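Local coordinates for protein ubiquitin conjugating enzyme (Plasmodium yoelii, PDB 2PWQ) that probably accepts activated ubiquitin as a thioester on its catalytic cysteine and passes it on, as expected of an E2 ubiquitin-conjugating enzyme, at residues G57-P62 against L127-L132; T73-I78 against K88-T93; P136-P141 against K148-N153. All blocks are in the same frame, centred on the assembly; numbering follows the deposited sequence.

How the contacts relate
From the N terminus, the chain first enters contact 1 on strand 54-60, runs on into strand 71-77 and closes contact 2 by returning as strand 88-91. That hairpin lies inside the much longer loop that contact 1 closes when helix 122-134 settles on the sheet. Contact 3 follows in series, joining the loop after that helix to helix 144-152. Contacts 1 and 2 share the sheet and touch directly: Ile-59 CD1 meets Leu-74 CD1 at 3.6 Å, and Ile-129 packs on Phe-91. Contact 3 reaches contact 1 through Leu-132 and Gln-137, whereas its nearest atoms stay about 11 Å from contact 2.

Contact 1: G57-P62 against L127-L132; sequences GFIKGP and LSIQAL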
loop_
_atom_site.group_PDB
_atom_site.type_symbol
_atom_site.label_atom_id
_atom_site.label_comp_id
_atom_site.label_asym_id
_atom_site.label_seq_id
_atom_site.Cartn_x
_atom_site.Cartn_y
_atom_site.Cartn_z
ATOM N N GLY A 57 3.263 -2.845 -6.330
ATOM C CA GLY A 57 1.820 -2.732 -6.166
ATOM C C GLY A 57 1.252 -1.389 -6.580
ATOM O O GLY A 57 1.956 -0.377 -6.545
ATOM N N PHE A 58 0.022 -1.399 -7.079
ATOM C CA PHE A 58 -0.770 -0.199 -7.336
ATOM C C PHE A 58 -1.997 -0.122 -6.405
ATOM O O PHE A 58 -2.744 -1.109 -6.246
ATOM C CB PHE A 58 -1.244 -0.180 -8.789
ATOM C CG PHE A 58 -2.407 0.744 -9.045
ATOM C CD1 PHE A 58 -2.220 2.142 -9.096
ATOM C CD2 PHE A 58 -3.697 0.221 -9.260
ATOM C CE1 PHE A 58 -3.299 2.991 -9.341
ATOM C CE2 PHE A 58 -4.754 1.042 -9.500
ATOM C CZ PHE A 58 -4.586 2.432 -9.536
ATOM N N ILE A 59 -2.210 1.042 -5.815
ATOM C CA ILE A 59 -3.466 1.358 -5.121
ATOM C C ILE A 59 -4.086 2.635 -5.663
ATOM O O ILE A 59 -3.431 3.717 -5.721
ATOM C CB ILE A 59 -3.310 1.530 -3.586
ATOM C CG1 ILE A 59 -2.903 0.230 -2.911
ATOM C CG2 ILE A 59 -4.599 2.089 -2.952
ATOM C CD1 ILE A 59 -2.386 0.483 -1.498
ATOM N N LYS A 60 -5.354 2.518 -6.028
ATOM C CA LYS A 60 -6.134 3.655 -6.439
ATOM C C LYS A 60 -6.503 4.482 -5.221
ATOM O O LYS A 60 -7.024 3.949 -4.229
ATOM C CB LYS A 60 -7.404 3.210 -7.171
ATOM C CG LYS A 60 -8.119 4.383 -7.833
ATOM C CD LYS A 60 -9.364 4.017 -8.568
ATOM C CE LYS A 60 -10.612 4.397 -7.798
ATOM N NZ LYS A 60 -11.750 4.596 -8.785
ATOM N N GLY A 61 -6.234 5.786 -5.303
ATOM C CA GLY A 61 -6.671 6.725 -4.289
ATOM C C GLY A 61 -8.201 6.784 -4.274
ATOM O O GLY A 61 -8.816 7.028 -5.298
ATOM N N PRO A 62 -8.817 6.537 -3.107
ATOM C CA PRO A 62 -10.287 6.491 -3.005
ATOM C C PRO A 62 -11.069 7.779 -3.300
ATOM O O PRO A 62 -10.676 8.870 -2.889
ATOM C CB PRO A 62 -10.524 6.012 -1.567
ATOM C CG PRO A 62 -9.286 5.311 -1.190
ATOM C CD PRO A 62 -8.204 6.186 -1.817
ATOM N N LEU A 127 -5.585 -3.848 0.046
ATOM C CA LEU A 127 -6.917 -3.293 0.300
ATOM C C LEU A 127 -6.943 -2.609 1.672
ATOM O O LEU A 127 -7.585 -1.582 1.843
ATOM C CB LEU A 127 -7.999 -4.380 0.295
ATOM C CG LEU A 127 -8.625 -4.834 -1.032
ATOM C CD1 LEU A 127 -9.588 -6.013 -0.746
ATOM C CD2 LEU A 127 -9.370 -3.704 -1.838
ATOM N N SER A 128 -6.249 -3.146 2.652
ATOM C CA SER A 128 -6.336 -2.544 3.961
ATOM C C SER A 128 -5.483 -1.265 4.022
ATOM O O SER A 128 -5.676 -0.407 4.894
ATOM C CB SER A 128 -5.883 -3.513 5.052
ATOM O OG SER A 128 -4.473 -3.404 5.153
ATOM N N ILE A 129 -4.527 -1.126 3.104
ATOM C CA ILE A 129 -3.750 0.095 3.056
ATOM C C ILE A 129 -4.625 1.114 2.365
ATOM O O ILE A 129 -4.688 2.258 2.804
ATOM C CB ILE A 129 -2.396 -0.114 2.336
ATOM C CG1 ILE A 129 -1.485 -0.957 3.248
ATOM C CG2 ILE A 129 -1.693 1.268 2.027
ATOM C CD1 ILE A 129 -0.392 -1.707 2.522
ATOM N N GLN A 130 -5.314 0.729 1.294
ATOM C CA GLN A 130 -6.231 1.659 0.659
ATOM C C GLN A 130 -7.329 2.132 1.645
ATOM O O GLN A 130 -7.791 3.295 1.588
ATOM C CB GLN A 130 -6.847 1.003 -0.573
ATOM C CG GLN A 130 -7.855 1.850 -1.351
ATOM C CD GLN A 130 -8.578 1.034 -2.389
ATOM O OE1 GLN A 130 -9.198 0.040 -2.044
ATOM N NE2 GLN A 130 -8.525 1.452 -3.664
ATOM N N ALA A 131 -7.775 1.227 2.523
ATOM C CA ALA A 131 -8.716 1.613 3.585
ATOM C C ALA A 131 -8.132 2.725 4.455
ATOM O O ALA A 131 -8.815 3.705 4.730
ATOM C CB ALA A 131 -9.178 0.380 4.450
ATOM N N LEU A 132 -6.874 2.570 4.878
ATOM C CA LEU A 132 -6.151 3.653 5.566
ATOM C C LEU A 132 -6.197 5.010 4.850
ATOM O O LEU A 132 -6.355 6.038 5.492
ATOM C CB LEU A 132 -4.715 3.277 5.784
ATOM C CG LEU A 132 -4.347 2.784 7.147
ATOM C CD1 LEU A 132 -2.858 2.677 7.241
ATOM C CD2 LEU A 132 -4.911 3.740 8.233
#
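The axes of strand 57-60 and helix segment 127-132 approach to 8.8 Å and cross at -39°, and the CA atoms of Ile-59 and Gln-130 are the nearest across the interface. This is the helix-on-sheet layer of the ubiquitin-conjugating (UBC) fold, in which an antiparallel sheet carries a helix across one face. Ile-59 points into the interface and divides its two branches between successive helix residues. Its CG2 presses on Gln-130 CB at 3.4 Å, while its CD1 reaches Ile-129 CG2 at 3.7 Å, the two isoleucine side chains crossing at about a right angle. Ile-129 also packs on Ile-89 and Phe-91 of strand 88-91, so it bridges more than one strand. Beyond the strand, Pro-62 and Gln-130 lie alongside in opposite senses, Pro-62 CG 3.7 Å from Gln-130 CG. In Gln-130, CG stands anti to the backbone N (chi1 179°) and the chain stays extended beyond it, which carries the amide past Ile-59 to the strand's backbone. There NE2 serves two acceptors, Glu-42 OE1 and the carbonyl of Lys-60, and these bonds should limit rotation of the amide. The second is nearly straight: NE2 donates to Lys-60 O over 3.0 Å with 175° at the hydrogen, on a lone pair in the carbonyl plane.

Contact 2: T73-I78 against K88-T93; sequences TLAITI and KIKFVT
Leu-74 CG (chi1 -55°) and Phe-91 CG (chi1 -86°) each stand anti to their own carbonyl carbon, and the two side chains end up alongside each other, heading in the same direction, although their bases diverge. Leu-74 CD2 then stands over the centre of the Phe-91 ring, 3.8 Å from the centroid and 8° off the normal, a CH-pi contact. The same methyl packs on Ile-89 CG2 at 3.6 Å. The backbones form an antiparallel hairpin: Ala-75 pairs with Lys-90 and Thr-77 with Lys-88 as hydrogen-bonded pairs, Ala-75 N reaching Lys-90 O at 2.9 Å. At the end away from the hairpin turn the ladder is broken in the manner of a classic beta bulge. Thr-73 O accepts from both Val-92 N (2.7 Å) and Thr-93 N (3.0 Å), which approach from the same face of its carbonyl plane. Thr-73 N turns instead to a side chain, donating to Thr-93 OG1 at 2.8 Å in a nearly straight bond. Opposite the Ile-76 and Ile-89 face, Lys-90 bends back until its NZ lies near Ala-75 CB. Strand 71-77 also pairs with strand 54-60, while strand 88-91 is an outermost strand of the sheet; Ile-89 packs on Ala-125 and Leu-126 of helix 122-134.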
loop_
_atom_site.group_PDB
_atom_site.type_symbol
_atom_site.label_atom_id
_atom_site.label_comp_id
_atom_site.label_asym_id
_atom_site.label_seq_id
_atom_site.Cartn_x
_atom_site.Cartn_y
_atom_site.Cartn_z
ATOM N N THR A 73 2.011 3.839 -6.294
ATOM C CA THR A 73 2.898 2.714 -6.477
ATOM C C THR A 73 3.513 2.367 -5.152
ATOM O O THR A 73 3.907 3.286 -4.418
ATOM C CB THR A 73 4.027 3.106 -7.446
ATOM O OG1 THR A 73 3.418 3.441 -8.689
ATOM C CG2 THR A 73 4.963 1.976 -7.635
ATOM N N LEU A 74 3.588 1.059 -4.853
ATOM C CA LEU A 74 4.225 0.546 -3.639
ATOM C C LEU A 74 5.275 -0.515 -4.008
ATOM O O LEU A 74 5.228 -1.087 -5.086
ATOM C CB LEU A 74 3.176 -0.039 -2.635
ATOM C CG LEU A 74 1.994 0.832 -2.155
ATOM C CD1 LEU A 74 0.763 0.751 -3.116
ATOM C CD2 LEU A 74 1.577 0.489 -0.730
ATOM N N ALA A 75 6.196 -0.788 -3.086
ATOM C CA ALA A 75 7.222 -1.814 -3.241
ATOM C C ALA A 75 6.878 -2.915 -2.286
ATOM O O ALA A 75 6.749 -2.657 -1.111
ATOM C CB ALA A 75 8.658 -1.231 -2.899
ATOM N N ILE A 76 6.747 -4.130 -2.793
ATOM C CA ILE A 76 6.327 -5.298 -1.999
ATOM C C ILE A 76 7.453 -6.355 -1.950
ATOM O O ILE A 76 7.736 -7.020 -2.945
ATOM C CB ILE A 76 5.043 -5.908 -2.589
ATOM C CG1 ILE A 76 3.963 -4.822 -2.741
ATOM C CG2 ILE A 76 4.552 -7.133 -1.732
ATOM C CD1 ILE A 76 2.810 -5.215 -3.635
ATOM N N THR A 77 8.132 -6.505 -0.821
ATOM C CA THR A 77 9.128 -7.562 -0.764
ATOM C C THR A 77 8.592 -8.761 0.012
ATOM O O THR A 77 8.226 -8.654 1.211
ATOM C CB THR A 77 10.527 -7.098 -0.267
ATOM O OG1 THR A 77 10.606 -7.227 1.138
ATOM C CG2 THR A 77 10.823 -5.662 -0.623
ATOM N N ILE A 78 8.499 -9.897 -0.682
ATOM C CA ILE A 78 7.827 -11.095 -0.151
ATOM C C ILE A 78 8.881 -12.021 0.406
ATOM O O ILE A 78 9.858 -12.308 -0.297
ATOM C CB ILE A 78 7.039 -11.794 -1.257
ATOM C CG1 ILE A 78 6.034 -10.820 -1.845
ATOM C CG2 ILE A 78 6.367 -13.085 -0.747
ATOM C CD1 ILE A 78 5.598 -11.144 -3.202
ATOM N N LYS A 88 6.722 -7.285 3.294
ATOM C CA LYS A 88 7.051 -5.927 3.692
ATOM C C LYS A 88 6.558 -5.027 2.576
ATOM O O LYS A 88 6.724 -5.348 1.392
ATOM C CB LYS A 88 8.545 -5.765 3.936
ATOM C CG LYS A 88 9.097 -6.844 4.868
ATOM C CD LYS A 88 10.494 -6.576 5.367
ATOM C CE LYS A 88 10.877 -7.531 6.498
ATOM N NZ LYS A 88 12.258 -7.246 6.992
ATOM N N ILE A 89 5.898 -3.934 2.945
ATOM C CA ILE A 89 5.319 -2.989 1.980
ATOM C C ILE A 89 5.677 -1.555 2.381
ATOM O O ILE A 89 5.653 -1.209 3.574
ATOM C CB ILE A 89 3.802 -3.144 1.847
ATOM C CG1 ILE A 89 3.442 -4.601 1.549
ATOM C CG2 ILE A 89 3.255 -2.271 0.748
ATOM C CD1 ILE A 89 1.956 -4.850 1.492
ATOM N N LYS A 90 6.035 -0.743 1.390
ATOM C CA LYS A 90 6.270 0.687 1.582
ATOM C C LYS A 90 5.790 1.404 0.330
ATOM O O LYS A 90 5.766 0.827 -0.759
ATOM C CB LYS A 90 7.748 0.974 1.817
ATOM C CG LYS A 90 8.586 1.058 0.547
ATOM C CD LYS A 90 9.883 1.873 0.798
ATOM C CE LYS A 90 10.671 2.061 -0.497
ATOM N NZ LYS A 90 11.165 0.771 -1.066
ATOM N N PHE A 91 5.398 2.655 0.454
ATOM C CA PHE A 91 4.927 3.341 -0.717
ATOM C C PHE A 91 6.165 3.751 -1.500
ATOM O O PHE A 91 7.218 3.914 -0.907
ATOM C CB PHE A 91 4.156 4.613 -0.326
ATOM C CG PHE A 91 2.729 4.376 -0.034
ATOM C CD1 PHE A 91 2.322 3.848 1.192
ATOM C CD2 PHE A 91 1.769 4.693 -0.988
ATOM C CE1 PHE A 91 0.977 3.628 1.436
ATOM C CE2 PHE A 91 0.426 4.489 -0.759
ATOM C CZ PHE A 91 0.015 3.965 0.464
ATOM N N VAL A 92 6.034 3.865 -2.820
ATOM C CA VAL A 92 7.088 4.426 -3.656
ATOM C C VAL A 92 6.638 5.827 -3.943
ATOM O O VAL A 92 7.417 6.801 -3.759
ATOM C CB VAL A 92 7.298 3.615 -4.977
ATOM C CG1 VAL A 92 8.167 4.429 -6.052
ATOM C CG2 VAL A 92 7.969 2.289 -4.643
ATOM N N THR A 93 5.375 5.937 -4.378
ATOM C CA THR A 93 4.788 7.238 -4.684
ATOM C C THR A 93 4.786 8.060 -3.396
ATOM O O THR A 93 4.467 7.566 -2.301
ATOM C CB THR A 93 3.373 7.067 -5.219
ATOM O OG1 THR A 93 3.419 6.214 -6.360
ATOM C CG2 THR A 93 2.772 8.371 -5.659
HETATM O O HOH W 1 8.883 -3.195 0.100
#

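Contact 3: P136-P141 against K148-N153; sequences PQPDDP and KMYKEN
Tyr-150 turns one side of its ring to two prolines of the loop, Pro-138 toward CD2 and CE2 and Pro-136 toward the hydroxyl end. Pro-138 is set aslant to the phenol: its CB comes to 3.5 Å from Tyr-150 CD2, and its CG to 3.6 Å from Tyr-150 CE2. Pro-136 has its ring turned crosswise to the side chain of Tyr-150, placing CG 3.8 Å from Tyr-150 OH and CB 4.0 Å from Tyr-150 CZ. The ring extends from the helix because CG lies anti to the backbone N (chi1 -176°), projecting the hydroxyl end toward Pro-136. Both prolines belong to the loop that joins helix 122-134 to helix 144-152 in the UBC fold, where Gln-137 to Asp-140 form a type I beta turn; the backbone bond from Asp-140 N to Gln-137 O accompanies it. Helix 154-168 adds aromatic neighbours to Tyr-150, since His-154 and Phe-157 both make edge-to-face contacts with it. Next along the helix, Lys-151 sends an extended chain past Pro-138 to the turn. Its CG starts beside the backbone N, and beyond it chi2, chi3 and chi4 all stay near 180°. The Asp-139 side chain runs roughly perpendicular to that of Lys-151, and a long salt bridge at the surface joins Lys-151 NZ to Asp-139 OD1 over 3.6 Å. That NZ also lies 3.6 Å from Pro-138 O, too far for a good hydrogen bond.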
loop_
_atom_site.group_PDB
_atom_site.type_symbol
_atom_site.label_atom_id
_atom_site.label_comp_id
_atom_site.label_asym_id
_atom_site.label_seq_id
_atom_site.Cartn_x
_atom_site.Cartn_y
_atom_site.Cartn_z
ATOM N N PRO A 136 -7.763 7.878 7.745
ATOM C CA PRO A 136 -6.472 7.998 8.428
ATOM C C PRO A 136 -6.601 7.832 9.949
ATOM O O PRO A 136 -7.605 8.234 10.525
ATOM C CB PRO A 136 -5.969 9.425 8.043
ATOM C CG PRO A 136 -6.830 9.884 6.900
ATOM C CD PRO A 136 -8.174 9.135 7.110
ATOM N N GLN A 137 -5.574 7.285 10.581
ATOM C CA GLN A 137 -5.565 6.961 12.021
ATOM C C GLN A 137 -4.542 7.791 12.821
ATOM O O GLN A 137 -3.457 7.283 13.189
ATOM C CB GLN A 137 -5.257 5.471 12.182
ATOM C CG GLN A 137 -6.293 4.599 11.508
ATOM C CD GLN A 137 -7.667 4.883 12.066
ATOM O OE1 GLN A 137 -8.611 5.291 11.337
ATOM N NE2 GLN A 137 -7.772 4.746 13.394
ATOM N N PRO A 138 -4.895 9.062 13.128
ATOM C CA PRO A 138 -3.935 10.065 13.631
ATOM C C PRO A 138 -3.247 9.776 14.965
ATOM O O PRO A 138 -2.190 10.356 15.224
ATOM C CB PRO A 138 -4.775 11.346 13.727
ATOM C CG PRO A 138 -6.180 10.868 13.856
ATOM C CD PRO A 138 -6.247 9.637 12.990
ATOM N N ASP A 139 -3.826 8.900 15.783
ATOM C CA ASP A 139 -3.282 8.549 17.113
ATOM C C ASP A 139 -2.140 7.538 17.095
ATOM O O ASP A 139 -1.463 7.343 18.114
ATOM C CB ASP A 139 -4.391 7.973 17.999
ATOM C CG ASP A 139 -5.274 9.041 18.611
ATOM O OD1 ASP A 139 -5.597 10.047 17.926
ATOM O OD2 ASP A 139 -5.658 8.853 19.790
ATOM N N ASP A 140 -1.967 6.879 15.943
ATOM C CA ASP A 140 -0.930 5.858 15.723
ATOM C C ASP A 140 0.004 6.327 14.599
ATOM O O ASP A 140 0.150 5.646 13.574
ATOM C CB ASP A 140 -1.588 4.514 15.377
ATOM C CG ASP A 140 -2.675 4.107 16.395
ATOM O OD1 ASP A 140 -2.490 4.386 17.615
ATOM O OD2 ASP A 140 -3.704 3.511 15.974
ATOM N N PRO A 141 0.670 7.479 14.804
ATOM C CA PRO A 141 1.141 8.257 13.661
ATOM C C PRO A 141 2.477 7.752 13.124
ATOM O O PRO A 141 3.265 7.152 13.867
ATOM C CB PRO A 141 1.273 9.677 14.231
ATOM C CG PRO A 141 1.094 9.547 15.762
ATOM C CD PRO A 141 1.092 8.088 16.080
ATOM N N LYS A 148 0.632 16.161 13.151
ATOM C CA LYS A 148 0.432 17.465 13.772
ATOM C C LYS A 148 -0.546 18.271 12.925
ATOM O O LYS A 148 -1.519 18.806 13.459
ATOM C CB LYS A 148 1.759 18.214 13.955
ATOM C CG LYS A 148 1.627 19.621 14.556
ATOM C CD LYS A 148 2.451 19.751 15.845
ATOM C CE LYS A 148 3.886 20.145 15.579
ATOM N NZ LYS A 148 3.984 21.578 15.181
ATOM N N MET A 149 -0.316 18.324 11.616
ATOM C CA MET A 149 -1.146 19.116 10.737
ATOM C C MET A 149 -2.559 18.552 10.669
ATOM O O MET A 149 -3.535 19.291 10.587
ATOM C CB MET A 149 -0.540 19.155 9.335
ATOM C CG MET A 149 -1.329 20.047 8.382
ATOM S SD MET A 149 -0.810 20.015 6.655
ATOM C CE MET A 149 0.692 21.027 6.660
ATOM N N TYR A 150 -2.656 17.230 10.675
ATOM C CA TYR A 150 -3.931 16.549 10.516
ATOM C C TYR A 150 -4.841 16.934 11.704
ATOM O O TYR A 150 -6.006 17.310 11.520
ATOM C CB TYR A 150 -3.692 15.035 10.407
ATOM C CG TYR A 150 -4.940 14.253 10.151
ATOM C CD1 TYR A 150 -5.515 14.234 8.884
ATOM C CD2 TYR A 150 -5.572 13.558 11.187
ATOM C CE1 TYR A 150 -6.669 13.537 8.647
ATOM C CE2 TYR A 150 -6.747 12.856 10.966
ATOM C CZ TYR A 150 -7.291 12.849 9.699
ATOM O OH TYR A 150 -8.450 12.162 9.446
ATOM N N LYS A 151 -4.263 16.886 12.900
ATOM C CA LYS A 151 -4.928 17.296 14.130
ATOM C C LYS A 151 -5.070 18.836 14.285
ATOM O O LYS A 151 -6.180 19.340 14.448
ATOM C CB LYS A 151 -4.224 16.655 15.335
ATOM C CG LYS A 151 -4.403 15.155 15.440
ATOM C CD LYS A 151 -3.513 14.584 16.537
ATOM C CE LYS A 151 -3.998 13.208 16.991
ATOM N NZ LYS A 151 -3.049 12.543 17.948
ATOM N N GLU A 152 -3.965 19.583 14.203
ATOM C CA GLU A 152 -3.989 21.061 14.424
ATOM C C GLU A 152 -4.693 21.930 13.374
ATOM O O GLU A 152 -5.285 22.947 13.729
ATOM C CB GLU A 152 -2.601 21.618 14.748
ATOM C CG GLU A 152 -2.347 21.838 16.239
ATOM C CD GLU A 152 -1.515 20.735 16.902
ATOM O OE1 GLU A 152 -0.338 21.017 17.242
ATOM O OE2 GLU A 152 -2.031 19.598 17.088
ATOM N N ASN A 153 -4.618 21.547 12.100
ATOM C CA ASN A 153 -5.211 22.326 11.005
ATOM C C ASN A 153 -5.537 21.330 9.931
ATOM O O ASN A 153 -4.733 21.062 9.035
ATOM C CB ASN A 153 -4.254 23.408 10.445
ATOM C CG ASN A 153 -4.939 24.361 9.425
ATOM O OD1 ASN A 153 -6.037 24.101 8.929
ATOM N ND2 ASN A 153 -4.269 25.467 9.116
#